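Local coordinates for protein DTDP-4-dehydrorhamnose reductase, rfbD ortholog (Clostridium acetobutylicum, PDB 1VL0) that probably reduces dTDP-6-deoxy-L-lyxo-4-hexulose to dTDP-L-rhamnose, the last step of dTDP-L-rhamnose biosynthesis, using a bound nicotinamide dinucleotide as cofactor, at residues 114-120 with 257-263; 124-128 with 214-218; 218-224 with 274-279. All blocks are in the same frame, centred on the assembly; numbering follows the deposited sequence.

Contact 1: 114-120 with 257-263; sequences DYVFDGE and RPKYSVL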
ATOM      1  N   ASP A 114       3.424  -4.890  18.585  1.00 33.93           N
ATOM      2  CA  ASP A 114       4.470  -3.863  18.778  1.00 36.55           C
ATOM      3  C   ASP A 114       5.835  -4.250  18.230  1.00 34.41           C
ATOM      4  O   ASP A 114       6.666  -3.404  18.015  1.00 36.93           O
ATOM      5  CB  ASP A 114       4.606  -3.551  20.302  1.00 38.09           C
ATOM      6  CG  ASP A 114       5.103  -4.761  21.135  1.00 45.50           C
ATOM      7  OD1 ASP A 114       4.527  -5.864  21.025  1.00 44.78           O
ATOM      8  OD2 ASP A 114       6.069  -4.691  21.933  1.00 51.83           O
ATOM      9  N   TYR A 115       6.067  -5.526  17.958  1.00 34.77           N
ATOM     10  CA  TYR A 115       7.341  -5.946  17.336  1.00 36.08           C
ATOM     11  C   TYR A 115       7.490  -5.512  15.868  1.00 34.95           C
ATOM     12  O   TYR A 115       8.502  -5.784  15.243  1.00 34.28           O
ATOM     13  CB  TYR A 115       7.509  -7.477  17.409  1.00 40.39           C
ATOM     14  CG  TYR A 115       8.100  -7.987  18.724  1.00 41.55           C
ATOM     15  CD1 TYR A 115       7.384  -7.901  19.894  1.00 47.73           C
ATOM     16  CD2 TYR A 115       9.362  -8.550  18.769  1.00 50.12           C
ATOM     17  CE1 TYR A 115       7.908  -8.354  21.078  1.00 49.14           C
ATOM     18  CE2 TYR A 115       9.888  -9.004  19.932  1.00 48.53           C
ATOM     19  CZ  TYR A 115       9.145  -8.906  21.096  1.00 50.33           C
ATOM     20  OH  TYR A 115       9.662  -9.350  22.294  1.00 53.44           O
ATOM     21  N   VAL A 116       6.483  -4.851  15.293  1.00 34.77           N
ATOM     22  CA  VAL A 116       6.669  -4.231  13.969  1.00 33.75           C
ATOM     23  C   VAL A 116       7.580  -3.017  14.036  1.00 33.71           C
ATOM     24  O   VAL A 116       8.042  -2.556  13.012  1.00 32.92           O
ATOM     25  CB  VAL A 116       5.349  -3.866  13.264  1.00 34.94           C
ATOM     26  CG1 VAL A 116       4.457  -5.138  13.103  1.00 33.46           C
ATOM     27  CG2 VAL A 116       4.589  -2.781  13.977  1.00 36.67           C
ATOM     28  N   PHE A 117       7.818  -2.498  15.229  1.00 34.28           N
ATOM     29  CA  PHE A 117       8.697  -1.339  15.445  1.00 36.42           C
ATOM     30  C   PHE A 117      10.074  -1.808  15.909  1.00 37.05           C
ATOM     31  O   PHE A 117      10.216  -2.961  16.296  1.00 38.53           O
ATOM     32  CB  PHE A 117       8.051  -0.413  16.448  1.00 34.96           C
ATOM     33  CG  PHE A 117       6.726   0.123  15.983  1.00 36.64           C
ATOM     34  CD1 PHE A 117       6.659   1.030  14.933  1.00 36.08           C
ATOM     35  CD2 PHE A 117       5.542  -0.274  16.582  1.00 37.24           C
ATOM     36  CE1 PHE A 117       5.446   1.558  14.532  1.00 33.67           C
ATOM     37  CE2 PHE A 117       4.322   0.230  16.157  1.00 34.58           C
ATOM     38  CZ  PHE A 117       4.268   1.115  15.108  1.00 33.77           C
ATOM     39  N   ASP A 118      11.087  -0.960  15.780  1.00 38.35           N
ATOM     40  CA  ASP A 118      12.469  -1.368  16.082  1.00 41.25           C
ATOM     41  C   ASP A 118      12.891  -1.210  17.553  1.00 42.64           C
ATOM     42  O   ASP A 118      13.935  -1.675  17.942  1.00 43.14           O
ATOM     43  CB  ASP A 118      13.495  -0.672  15.163  1.00 42.94           C
ATOM     44  CG  ASP A 118      13.478   0.849  15.258  1.00 47.28           C
ATOM     45  OD1 ASP A 118      12.950   1.423  16.239  1.00 47.49           O
ATOM     46  OD2 ASP A 118      13.971   1.549  14.354  1.00 54.53           O
ATOM     47  N   GLY A 119      12.072  -0.551  18.370  1.00 44.50           N
ATOM     48  CA  GLY A 119      12.385  -0.387  19.781  1.00 43.76           C
ATOM     49  C   GLY A 119      13.297   0.771  20.108  1.00 43.90           C
ATOM     50  O   GLY A 119      13.700   0.951  21.235  1.00 41.19           O
ATOM     51  N   GLU A 120      13.615   1.585  19.125  1.00 44.67           N
ATOM     52  CA  GLU A 120      14.509   2.716  19.340  1.00 44.95           C
ATOM     53  C   GLU A 120      13.733   3.972  19.625  1.00 45.11           C
ATOM     54  O   GLU A 120      14.340   4.968  19.860  1.00 44.12           O
ATOM     55  CB  GLU A 120      15.439   2.909  18.125  1.00 47.40           C
ATOM     56  CG  GLU A 120      16.516   1.815  17.991  1.00 54.09           C
ATOM     57  CD  GLU A 120      17.325   1.645  19.283  1.00 66.54           C
ATOM     58  OE1 GLU A 120      18.057   2.601  19.672  1.00 73.99           O
ATOM     59  OE2 GLU A 120      17.196   0.570  19.938  1.00 71.58           O
ATOM     60  N   ARG A 257      14.693  -7.967  21.087  1.00 63.17           N
ATOM     61  CA  ARG A 257      13.526  -7.361  21.746  1.00 63.02           C
ATOM     62  C   ARG A 257      13.679  -5.860  21.844  1.00 60.17           C
ATOM     63  O   ARG A 257      14.778  -5.372  22.090  1.00 60.30           O
ATOM     64  CB  ARG A 257      13.342  -7.944  23.141  1.00 64.77           C
ATOM     65  CG  ARG A 257      12.546  -9.237  23.103  1.00 66.65           C
ATOM     66  CD  ARG A 257      12.948 -10.204  24.138  1.00 68.52           C
ATOM     67  NE  ARG A 257      12.157 -11.426  24.038  1.00 72.15           N
ATOM     68  CZ  ARG A 257      12.534 -12.534  23.411  1.00 68.18           C
ATOM     69  NH1 ARG A 257      13.709 -12.602  22.768  1.00 56.54           N
ATOM     70  NH2 ARG A 257      11.718 -13.587  23.430  1.00 68.18           N
ATOM     71  N   PRO A 258      12.584  -5.131  21.671  1.00 57.66           N
ATOM     72  CA  PRO A 258      12.647  -3.693  21.611  1.00 55.64           C
ATOM     73  C   PRO A 258      12.963  -3.136  22.987  1.00 53.14           C
ATOM     74  O   PRO A 258      12.450  -3.639  23.979  1.00 54.31           O
ATOM     75  CB  PRO A 258      11.213  -3.281  21.191  1.00 57.79           C
ATOM     76  CG  PRO A 258      10.492  -4.529  20.865  1.00 60.70           C
ATOM     77  CD  PRO A 258      11.191  -5.611  21.624  1.00 58.61           C
ATOM     78  N   LYS A 259      13.798  -2.112  23.059  1.00 49.95           N
ATOM     79  CA  LYS A 259      14.043  -1.448  24.328  1.00 49.12           C
ATOM     80  C   LYS A 259      12.775  -0.711  24.797  1.00 44.07           C
ATOM     81  O   LYS A 259      12.497  -0.650  25.990  1.00 40.05           O
ATOM     82  CB  LYS A 259      15.215  -0.468  24.219  1.00 50.17           C
ATOM     83  CG  LYS A 259      16.540  -1.173  23.987  1.00 60.73           C
ATOM     84  CD  LYS A 259      17.702  -0.721  24.861  1.00 73.20           C
ATOM     85  CE  LYS A 259      17.960  -1.756  26.023  1.00 76.98           C
ATOM     86  NZ  LYS A 259      18.625  -3.033  25.588  1.00 73.23           N
ATOM     87  N   TYR A 260      12.082  -0.093  23.853  1.00 40.33           N
ATOM     88  CA  TYR A 260      10.990   0.784  24.118  1.00 39.60           C
ATOM     89  C   TYR A 260       9.859   0.459  23.132  1.00 40.63           C
ATOM     90  O   TYR A 260       9.962   0.774  21.940  1.00 39.03           O
ATOM     91  CB  TYR A 260      11.417   2.238  23.956  1.00 39.89           C
ATOM     92  CG  TYR A 260      10.324   3.228  24.373  1.00 39.45           C
ATOM     93  CD1 TYR A 260       9.244   3.493  23.533  1.00 40.37           C
ATOM     94  CD2 TYR A 260      10.370   3.881  25.581  1.00 39.84           C
ATOM     95  CE1 TYR A 260       8.244   4.366  23.886  1.00 39.04           C
ATOM     96  CE2 TYR A 260       9.382   4.803  25.934  1.00 43.00           C
ATOM     97  CZ  TYR A 260       8.314   5.019  25.095  1.00 36.33           C
ATOM     98  OH  TYR A 260       7.322   5.888  25.467  1.00 38.77           O
ATOM     99  N   SER A 261       8.792  -0.154  23.636  1.00 39.11           N
ATOM    100  CA  SER A 261       7.672  -0.537  22.806  1.00 44.72           C
ATOM    101  C   SER A 261       6.332  -0.055  23.347  1.00 41.63           C
ATOM    102  O   SER A 261       5.320  -0.730  23.210  1.00 44.43           O
ATOM    103  CB  SER A 261       7.670  -2.058  22.623  1.00 44.92           C
ATOM    104  OG  SER A 261       7.884  -2.713  23.840  1.00 50.36           O
ATOM    105  N   VAL A 262       6.326   1.146  23.915  1.00 37.77           N
ATOM    106  CA  VAL A 262       5.085   1.740  24.390  1.00 35.46           C
ATOM    107  C   VAL A 262       4.313   2.201  23.160  1.00 35.69           C
ATOM    108  O   VAL A 262       4.822   3.009  22.392  1.00 34.28           O
ATOM    109  CB  VAL A 262       5.329   2.926  25.348  1.00 36.57           C
ATOM    110  CG1 VAL A 262       4.003   3.554  25.778  1.00 38.95           C
ATOM    111  CG2 VAL A 262       6.071   2.461  26.541  1.00 35.64           C
ATOM    112  N   LEU A 263       3.097   1.668  22.982  1.00 32.45           N
ATOM    113  CA  LEU A 263       2.242   2.104  21.928  1.00 32.27           C
ATOM    114  C   LEU A 263       1.241   3.105  22.444  1.00 34.82           C
ATOM    115  O   LEU A 263       0.561   2.851  23.418  1.00 38.20           O
ATOM    116  CB  LEU A 263       1.472   0.919  21.357  1.00 32.00           C
ATOM    117  CG  LEU A 263       2.321  -0.244  20.880  1.00 32.51           C
ATOM    118  CD1 LEU A 263       1.363  -1.313  20.250  1.00 37.95           C
ATOM    119  CD2 LEU A 263       3.342   0.176  19.877  1.00 33.77           C
TER
HETATM  120  O   HOH W   1       7.630  -5.766  23.503  1.00 42.79           O
HETATM  121  O   HOH W   2      15.614  -1.875  20.527  1.00 43.00           O
HETATM  122  O   HOH W   3      10.438   1.825  18.699  1.00 37.46           O
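The phenol ring of Tyr115 lies under the pyrrolidine of Pro258, whose CD sits over one ring face, 4.2 Å from the ring centroid, in a CH-pi contact. Arg257 comes to the same ring at its edge, through the aliphatic CG; the guanidinium and ring planes are 88° apart, and NH1 forms a salt bridge with Asp77. Next to this, Gly119 brings the two backbones together: its CA packs 3.4 Å from Pro258 CB, an approach that leaves no room for a side chain, and its carbonyl O takes a weak hydrogen bond from Tyr260 N. Residues 114-120 leave the end of strand 107-113 in a Rossmann-type fold of the extended short-chain dehydrogenase/reductase class, and here Asp114 touches the bound dinucleotide while the Tyr115 ring meets that of Tyr137 edge-to-face. Asp114 CG stands between its own backbone N and carbonyl carbon (chi1 64°), which turns OD2 to Ser261; water 1 donates to Asp114 OD2 and to Ser261 OG, and Ser261 OG is also hydrogen-bonded to Val191 O. Apolar Leu263 packs with CD2 3.8 Å from Phe117 CE2 and CD1 against the CB of Asp114.

Contact 2: 124-128 with 214-218; sequences PITEF and GTFHC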
ATOM      1  N   PRO A 124       5.759   7.345  23.304  1.00 37.32           N
ATOM      2  CA  PRO A 124       4.686   6.451  22.857  1.00 38.17           C
ATOM      3  C   PRO A 124       4.437   6.491  21.317  1.00 37.46           C
ATOM      4  O   PRO A 124       4.328   7.580  20.680  1.00 37.44           O
ATOM      5  CB  PRO A 124       3.461   6.924  23.658  1.00 33.52           C
ATOM      6  CG  PRO A 124       4.074   7.473  24.907  1.00 38.14           C
ATOM      7  CD  PRO A 124       5.319   8.156  24.458  1.00 37.51           C
ATOM      8  N   ILE A 125       4.390   5.291  20.737  1.00 38.16           N
ATOM      9  CA  ILE A 125       4.478   5.132  19.292  1.00 35.35           C
ATOM     10  C   ILE A 125       3.084   5.130  18.752  1.00 35.58           C
ATOM     11  O   ILE A 125       2.250   4.391  19.241  1.00 34.45           O
ATOM     12  CB  ILE A 125       5.184   3.818  18.961  1.00 35.66           C
ATOM     13  CG1 ILE A 125       6.565   3.785  19.617  1.00 34.61           C
ATOM     14  CG2 ILE A 125       5.315   3.643  17.489  1.00 35.21           C
ATOM     15  CD1 ILE A 125       7.094   2.340  19.719  1.00 37.65           C
ATOM     16  N   THR A 126       2.827   5.960  17.746  1.00 36.15           N
ATOM     17  CA  THR A 126       1.504   6.004  17.116  1.00 34.19           C
ATOM     18  C   THR A 126       1.426   5.164  15.853  1.00 33.99           C
ATOM     19  O   THR A 126       2.415   4.724  15.300  1.00 34.10           O
ATOM     20  CB  THR A 126       1.047   7.402  16.747  1.00 34.44           C
ATOM     21  OG1 THR A 126       1.595   7.766  15.487  1.00 33.68           O
ATOM     22  CG2 THR A 126       1.451   8.429  17.745  1.00 36.96           C
ATOM     23  N   GLU A 127       0.201   4.947  15.419  1.00 34.59           N
ATOM     24  CA  GLU A 127      -0.064   4.187  14.214  1.00 35.69           C
ATOM     25  C   GLU A 127       0.515   4.835  12.942  1.00 35.62           C
ATOM     26  O   GLU A 127       0.522   4.215  11.917  1.00 36.20           O
ATOM     27  CB  GLU A 127      -1.572   4.081  14.047  1.00 37.97           C
ATOM     28  CG  GLU A 127      -2.297   3.311  15.150  1.00 36.44           C
ATOM     29  CD  GLU A 127      -2.712   4.142  16.369  1.00 40.07           C
ATOM     30  OE1 GLU A 127      -2.105   5.217  16.639  1.00 32.47           O
ATOM     31  OE2 GLU A 127      -3.634   3.684  17.079  1.00 33.69           O
ATOM     32  N   PHE A 128       0.934   6.107  13.020  1.00 33.94           N
ATOM     33  CA  PHE A 128       1.479   6.828  11.883  1.00 34.45           C
ATOM     34  C   PHE A 128       3.011   6.828  11.871  1.00 36.51           C
ATOM     35  O   PHE A 128       3.610   7.380  10.996  1.00 36.57           O
ATOM     36  CB  PHE A 128       0.967   8.267  11.863  1.00 33.51           C
ATOM     37  CG  PHE A 128      -0.522   8.377  11.917  1.00 34.06           C
ATOM     38  CD1 PHE A 128      -1.299   7.842  10.914  1.00 34.88           C
ATOM     39  CD2 PHE A 128      -1.155   8.951  12.995  1.00 40.03           C
ATOM     40  CE1 PHE A 128      -2.712   7.902  10.968  1.00 40.54           C
ATOM     41  CE2 PHE A 128      -2.548   9.017  13.056  1.00 38.40           C
ATOM     42  CZ  PHE A 128      -3.326   8.498  12.015  1.00 38.53           C
ATOM     43  N   GLY A 214      -9.386   0.447   9.854  1.00 31.61           N
ATOM     44  CA  GLY A 214      -8.049   0.992   9.860  1.00 29.19           C
ATOM     45  C   GLY A 214      -7.122   0.240  10.779  1.00 30.31           C
ATOM     46  O   GLY A 214      -7.408  -0.866  11.196  1.00 30.85           O
ATOM     47  N   THR A 215      -6.021   0.885  11.114  1.00 30.64           N
ATOM     48  CA  THR A 215      -5.032   0.331  11.984  1.00 32.11           C
ATOM     49  C   THR A 215      -5.059   1.023  13.336  1.00 33.19           C
ATOM     50  O   THR A 215      -4.964   2.246  13.397  1.00 32.17           O
ATOM     51  CB  THR A 215      -3.644   0.465  11.320  1.00 33.71           C
ATOM     52  OG1 THR A 215      -3.626  -0.326  10.109  1.00 30.73           O
ATOM     53  CG2 THR A 215      -2.519  -0.094  12.195  1.00 35.57           C
ATOM     54  N   PHE A 216      -5.160   0.219  14.399  1.00 31.54           N
ATOM     55  CA  PHE A 216      -5.238   0.722  15.772  1.00 34.33           C
ATOM     56  C   PHE A 216      -4.175   0.080  16.642  1.00 34.74           C
ATOM     57  O   PHE A 216      -3.998  -1.105  16.587  1.00 40.05           O
ATOM     58  CB  PHE A 216      -6.595   0.401  16.401  1.00 32.35           C
ATOM     59  CG  PHE A 216      -7.752   1.026  15.660  1.00 33.93           C
ATOM     60  CD1 PHE A 216      -8.260   0.423  14.515  1.00 36.44           C
ATOM     61  CD2 PHE A 216      -8.267   2.254  16.056  1.00 34.10           C
ATOM     62  CE1 PHE A 216      -9.382   1.041  13.775  1.00 30.42           C
ATOM     63  CE2 PHE A 216      -9.337   2.847  15.336  1.00 39.48           C
ATOM     64  CZ  PHE A 216      -9.847   2.257  14.203  1.00 35.21           C
ATOM     65  N   HIS A 217      -3.567   0.865  17.505  1.00 31.89           N
ATOM     66  CA  HIS A 217      -2.854   0.366  18.677  1.00 30.97           C
ATOM     67  C   HIS A 217      -3.820   0.173  19.836  1.00 32.91           C
ATOM     68  O   HIS A 217      -4.739   0.965  20.059  1.00 32.58           O
ATOM     69  CB  HIS A 217      -1.774   1.378  19.081  1.00 32.31           C
ATOM     70  CG  HIS A 217      -0.653   1.467  18.103  1.00 33.30           C
ATOM     71  ND1 HIS A 217       0.344   2.424  18.187  1.00 28.87           N
ATOM     72  CD2 HIS A 217      -0.399   0.747  16.983  1.00 34.11           C
ATOM     73  CE1 HIS A 217       1.196   2.233  17.195  1.00 37.30           C
ATOM     74  NE2 HIS A 217       0.761   1.242  16.442  1.00 29.78           N
ATOM     75  N   CYS A 218      -3.650  -0.937  20.555  1.00 35.29           N
ATOM     76  CA  CYS A 218      -4.489  -1.262  21.695  1.00 33.42           C
ATOM     77  C   CYS A 218      -3.698  -1.981  22.772  1.00 34.57           C
ATOM     78  O   CYS A 218      -3.657  -3.226  22.807  1.00 35.35           O
ATOM     79  CB  CYS A 218      -5.677  -2.127  21.275  1.00 35.31           C
ATOM     80  SG  CYS A 218      -6.761  -2.314  22.695  1.00 39.42           S
TER
HETATM   81  O   HOH W   4      -5.502   3.319  18.888  1.00 33.68           O
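Thr215 meets Glu127 through its backbone: its carbonyl O lies 3.4 Å from Glu127 CG as the acidic chain passes along strand 214-217. This strand runs parallel to strand 155-164 in the central sheet of the Rossmann-type fold, and the loop 124-128 packs beside it. The CA-CB bond of Phe216 leads away from the loop, and its side chain packs on Val207 and Met267; its CA comes nearest, 3.6 Å from Glu127 OE2. His217 and Glu127 carry the contact between them. The backbone N-H of His217 points almost straight at Glu127 OE2 (2.9 Å, 179°), though it meets this oxygen from above the carboxylate plane. Glu127 CG, anti to the carbonyl carbon (chi1 -64°), lies over one face of the imidazole, 3.8 Å from the ring centroid, and the bend at chi2 (87°) turns the carboxylate along the ring toward the strand, stacked nearly parallel to it. A glutamate suits the place, being long enough to cover the ring and still accept from the strand; OE2 also accepts from Met267 N. Histidine offers two edge nitrogens: NE2 is hydrogen-bonded to Arg159 NH1, and ND1 gives weak bonds to Ile125 O and Arg264 O. Water 4 donates to both Glu127 OE2, at 2.6 Å, and His217 O.

Contact 3: 218-224 with 274-279; sequences CTCKGIC and DITREW
Cys218 begins the contact by setting its sulfur against the methyl of Thr276, SG to CG2 3.8 Å, a small apolar touch next to the residues of helix 197-210. The CA-CB bond of Thr219 leads away from residues 274-279, and its carbonyl O lies near Thr276 OG1 while accepting from Asn265 ND2. Compact Cys220 lets the chains come close, its CB packing on the CB of Trp279. Lys221 then binds at both ends. Its backbone forms a single beta bridge with Glu278: Lys221 N donates to Arg277 O (2.9 Å), from above the carbonyl plane, and Lys221 O accepts from Trp279 N (3.1 Å). Its side chain runs extended past Thr276 and bends only at chi4 (-52°), bringing NZ to Asp274 O for a hydrogen bond and to Asp274 OD2 for a salt bridge at 3.2 Å. Asp274 is itself braced by an Asx turn, in which OD1 accepts from Thr276 N and, at 2.7 Å, from Thr276 OG1, both on the same face of the carboxylate; Asn265 ND2 also bonds OD1. Gly222 passes the indole edge, where a CB would collide with Trp279 CD1. Water 5 accepts from Ile223 N and, weakly, from Trp279 NE1. Cys224 SG makes a sulfur-aromatic contact over the face of the six-membered ring of Trp279, 3.8 Å from its centroid. Glu278 stands at the N-cap position of helix 279-290, so the bridge probably helps to hold the start of that helix, while the carboxylate of Asp274 probably helps to keep Lys221 protonated.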
ATOM      1  N   CYS A 218      -3.650  -0.937  20.555  1.00 35.29           N
ATOM      2  CA  CYS A 218      -4.489  -1.262  21.695  1.00 33.42           C
ATOM      3  C   CYS A 218      -3.698  -1.981  22.772  1.00 34.57           C
ATOM      4  O   CYS A 218      -3.657  -3.226  22.807  1.00 35.35           O
ATOM      5  CB  CYS A 218      -5.677  -2.127  21.275  1.00 35.31           C
ATOM      6  SG  CYS A 218      -6.761  -2.314  22.695  1.00 39.42           S
ATOM      7  N   THR A 219      -3.016  -1.180  23.603  1.00 36.22           N
ATOM      8  CA  THR A 219      -2.524  -1.617  24.875  1.00 35.71           C
ATOM      9  C   THR A 219      -3.234  -0.816  26.013  1.00 35.34           C
ATOM     10  O   THR A 219      -3.872   0.226  25.791  1.00 35.24           O
ATOM     11  CB  THR A 219      -0.994  -1.448  24.975  1.00 36.73           C
ATOM     12  OG1 THR A 219      -0.628  -0.070  24.794  1.00 33.09           O
ATOM     13  CG2 THR A 219      -0.303  -2.191  23.868  1.00 37.68           C
ATOM     14  N   CYS A 220      -3.072  -1.316  27.239  1.00 35.78           N
ATOM     15  CA  CYS A 220      -3.605  -0.629  28.390  1.00 37.04           C
ATOM     16  C   CYS A 220      -2.914   0.734  28.570  1.00 35.70           C
ATOM     17  O   CYS A 220      -1.860   1.005  27.981  1.00 34.78           O
ATOM     18  CB  CYS A 220      -3.537  -1.534  29.655  1.00 36.67           C
ATOM     19  SG  CYS A 220      -4.863  -2.837  29.766  1.00 44.55           S
ATOM     20  N   LYS A 221      -3.529   1.623  29.346  1.00 37.03           N
ATOM     21  CA  LYS A 221      -2.926   2.947  29.580  1.00 36.83           C
ATOM     22  C   LYS A 221      -1.731   2.852  30.488  1.00 34.77           C
ATOM     23  O   LYS A 221      -1.652   1.952  31.333  1.00 34.53           O
ATOM     24  CB  LYS A 221      -3.938   3.908  30.173  1.00 35.69           C
ATOM     25  CG  LYS A 221      -5.150   4.170  29.332  1.00 37.96           C
ATOM     26  CD  LYS A 221      -6.030   5.174  30.085  1.00 42.95           C
ATOM     27  CE  LYS A 221      -7.468   5.244  29.659  1.00 50.68           C
ATOM     28  NZ  LYS A 221      -7.556   5.415  28.297  1.00 46.17           N
ATOM     29  N   GLY A 222      -0.779   3.773  30.322  1.00 36.51           N
ATOM     30  CA  GLY A 222       0.386   3.809  31.169  1.00 35.71           C
ATOM     31  C   GLY A 222       1.618   3.198  30.531  1.00 39.71           C
ATOM     32  O   GLY A 222       1.630   2.871  29.345  1.00 41.33           O
ATOM     33  N   ILE A 223       2.656   3.052  31.348  1.00 40.13           N
ATOM     34  CA  ILE A 223       3.980   2.604  30.911  1.00 42.60           C
ATOM     35  C   ILE A 223       4.749   2.017  32.091  1.00 41.34           C
ATOM     36  O   ILE A 223       4.708   2.557  33.174  1.00 40.11           O
ATOM     37  CB  ILE A 223       4.762   3.796  30.300  1.00 45.69           C
ATOM     38  CG1 ILE A 223       6.254   3.468  30.149  1.00 43.19           C
ATOM     39  CG2 ILE A 223       4.597   5.055  31.179  1.00 53.24           C
ATOM     40  CD1 ILE A 223       7.065   4.550  29.484  1.00 47.05           C
ATOM     41  N   CYS A 224       5.445   0.903  31.865  1.00 41.19           N
ATOM     42  CA  CYS A 224       6.381   0.351  32.832  1.00 41.32           C
ATOM     43  C   CYS A 224       7.385  -0.596  32.170  1.00 41.29           C
ATOM     44  O   CYS A 224       7.294  -0.889  30.986  1.00 39.22           O
ATOM     45  CB  CYS A 224       5.608  -0.349  33.945  1.00 43.37           C
ATOM     46  SG  CYS A 224       4.744  -1.877  33.445  1.00 42.52           S
ATOM     47  N   ASP A 274     -10.328   6.067  23.624  1.00 36.86           N
ATOM     48  CA  ASP A 274      -9.469   5.055  24.228  1.00 37.13           C
ATOM     49  C   ASP A 274     -10.109   4.474  25.497  1.00 39.41           C
ATOM     50  O   ASP A 274      -9.896   4.956  26.607  1.00 39.69           O
ATOM     51  CB  ASP A 274      -8.089   5.603  24.550  1.00 38.46           C
ATOM     52  CG  ASP A 274      -7.150   4.509  25.094  1.00 38.92           C
ATOM     53  OD1 ASP A 274      -7.567   3.308  25.038  1.00 38.66           O
ATOM     54  OD2 ASP A 274      -5.997   4.726  25.547  1.00 40.87           O
ATOM     55  N   ILE A 275     -10.889   3.421  25.321  1.00 38.12           N
ATOM     56  CA  ILE A 275     -11.576   2.778  26.420  1.00 37.94           C
ATOM     57  C   ILE A 275     -10.743   1.829  27.244  1.00 38.61           C
ATOM     58  O   ILE A 275     -11.265   1.222  28.140  1.00 39.83           O
ATOM     59  CB  ILE A 275     -12.826   2.055  25.893  1.00 40.48           C
ATOM     60  CG1 ILE A 275     -12.474   0.960  24.867  1.00 40.61           C
ATOM     61  CG2 ILE A 275     -13.792   3.074  25.281  1.00 40.63           C
ATOM     62  CD1 ILE A 275     -13.547  -0.080  24.728  1.00 42.21           C
ATOM     63  N   THR A 276      -9.454   1.657  26.946  1.00 38.74           N
ATOM     64  CA  THR A 276      -8.623   0.781  27.770  1.00 38.35           C
ATOM     65  C   THR A 276      -8.425   1.394  29.147  1.00 37.95           C
ATOM     66  O   THR A 276      -8.570   2.584  29.336  1.00 37.39           O
ATOM     67  CB  THR A 276      -7.242   0.480  27.170  1.00 35.56           C
ATOM     68  OG1 THR A 276      -6.508   1.700  26.937  1.00 34.47           O
ATOM     69  CG2 THR A 276      -7.366  -0.178  25.834  1.00 37.98           C
ATOM     70  N   ARG A 277      -8.084   0.551  30.107  1.00 35.95           N
ATOM     71  CA  ARG A 277      -7.883   1.013  31.453  1.00 36.39           C
ATOM     72  C   ARG A 277      -6.409   1.090  31.750  1.00 36.29           C
ATOM     73  O   ARG A 277      -5.570   0.547  31.031  1.00 34.40           O
ATOM     74  CB  ARG A 277      -8.552   0.059  32.454  1.00 36.51           C
ATOM     75  CG  ARG A 277     -10.046   0.012  32.335  1.00 35.10           C
ATOM     76  CD  ARG A 277     -10.655  -1.119  33.048  1.00 40.75           C
ATOM     77  NE  ARG A 277     -10.227  -2.385  32.477  1.00 43.78           N
ATOM     78  CZ  ARG A 277     -10.587  -3.566  32.915  1.00 46.51           C
ATOM     79  NH1 ARG A 277     -11.384  -3.678  33.962  1.00 49.62           N
ATOM     80  NH2 ARG A 277     -10.159  -4.641  32.290  1.00 43.42           N
ATOM     81  N   GLU A 278      -6.108   1.780  32.828  1.00 37.11           N
ATOM     82  CA  GLU A 278      -4.743   1.842  33.370  1.00 39.53           C
ATOM     83  C   GLU A 278      -4.288   0.414  33.664  1.00 37.95           C
ATOM     84  O   GLU A 278      -5.059  -0.404  34.174  1.00 39.22           O
ATOM     85  CB  GLU A 278      -4.746   2.655  34.675  1.00 42.57           C
ATOM     86  CG  GLU A 278      -4.961   4.147  34.520  1.00 47.99           C
ATOM     87  CD  GLU A 278      -3.784   4.843  33.870  1.00 56.68           C
ATOM     88  OE1 GLU A 278      -2.617   4.336  33.974  1.00 60.85           O
ATOM     89  OE2 GLU A 278      -4.049   5.903  33.248  1.00 60.90           O
ATOM     90  N   TRP A 279      -3.014   0.139  33.384  1.00 40.04           N
ATOM     91  CA  TRP A 279      -2.542  -1.211  33.389  1.00 37.89           C
ATOM     92  C   TRP A 279      -2.696  -1.869  34.752  1.00 38.49           C
ATOM     93  O   TRP A 279      -3.069  -3.011  34.852  1.00 37.49           O
ATOM     94  CB  TRP A 279      -1.113  -1.260  32.858  1.00 39.52           C
ATOM     95  CG  TRP A 279      -0.006  -0.736  33.709  1.00 36.87           C
ATOM     96  CD1 TRP A 279       0.538   0.519  33.673  1.00 36.26           C
ATOM     97  CD2 TRP A 279       0.762  -1.476  34.667  1.00 40.47           C
ATOM     98  NE1 TRP A 279       1.588   0.607  34.553  1.00 37.10           N
ATOM     99  CE2 TRP A 279       1.747  -0.594  35.190  1.00 39.83           C
ATOM    100  CE3 TRP A 279       0.706  -2.786  35.163  1.00 36.75           C
ATOM    101  CZ2 TRP A 279       2.664  -0.986  36.175  1.00 39.65           C
ATOM    102  CZ3 TRP A 279       1.593  -3.179  36.099  1.00 37.24           C
ATOM    103  CH2 TRP A 279       2.597  -2.273  36.606  1.00 38.84           C
TER
HETATM  104  O   HOH W   5       1.862   4.026  34.057  1.00 39.99           O

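Overall arrangement
Contacts 1 and 2 have centres 12 Å apart and meet directly: Val262 O and Ile125 N lie 2.9 Å apart, probably a hydrogen bond, while Phe117 packs on Ile125 and Leu263 on His217. Contact 3, 16 Å from contact 1 and 13 Å from contact 2 between centres, continues from contact 2 through the shared Cys218 and touches contact 1 where Val262 and Tyr260 meet Ile223. Contact 1 is nearest the cofactor: the Asp114 side chain is about 4 Å from the bound dinucleotide, against about 11 Å for His217 and about 8 Å for Thr219. An unidentified ligand, hydrogen-bonded to Thr219 and about 5 Å from the Leu263 side chain, is probably from the crystallisation liquor, though it may mark a pocket.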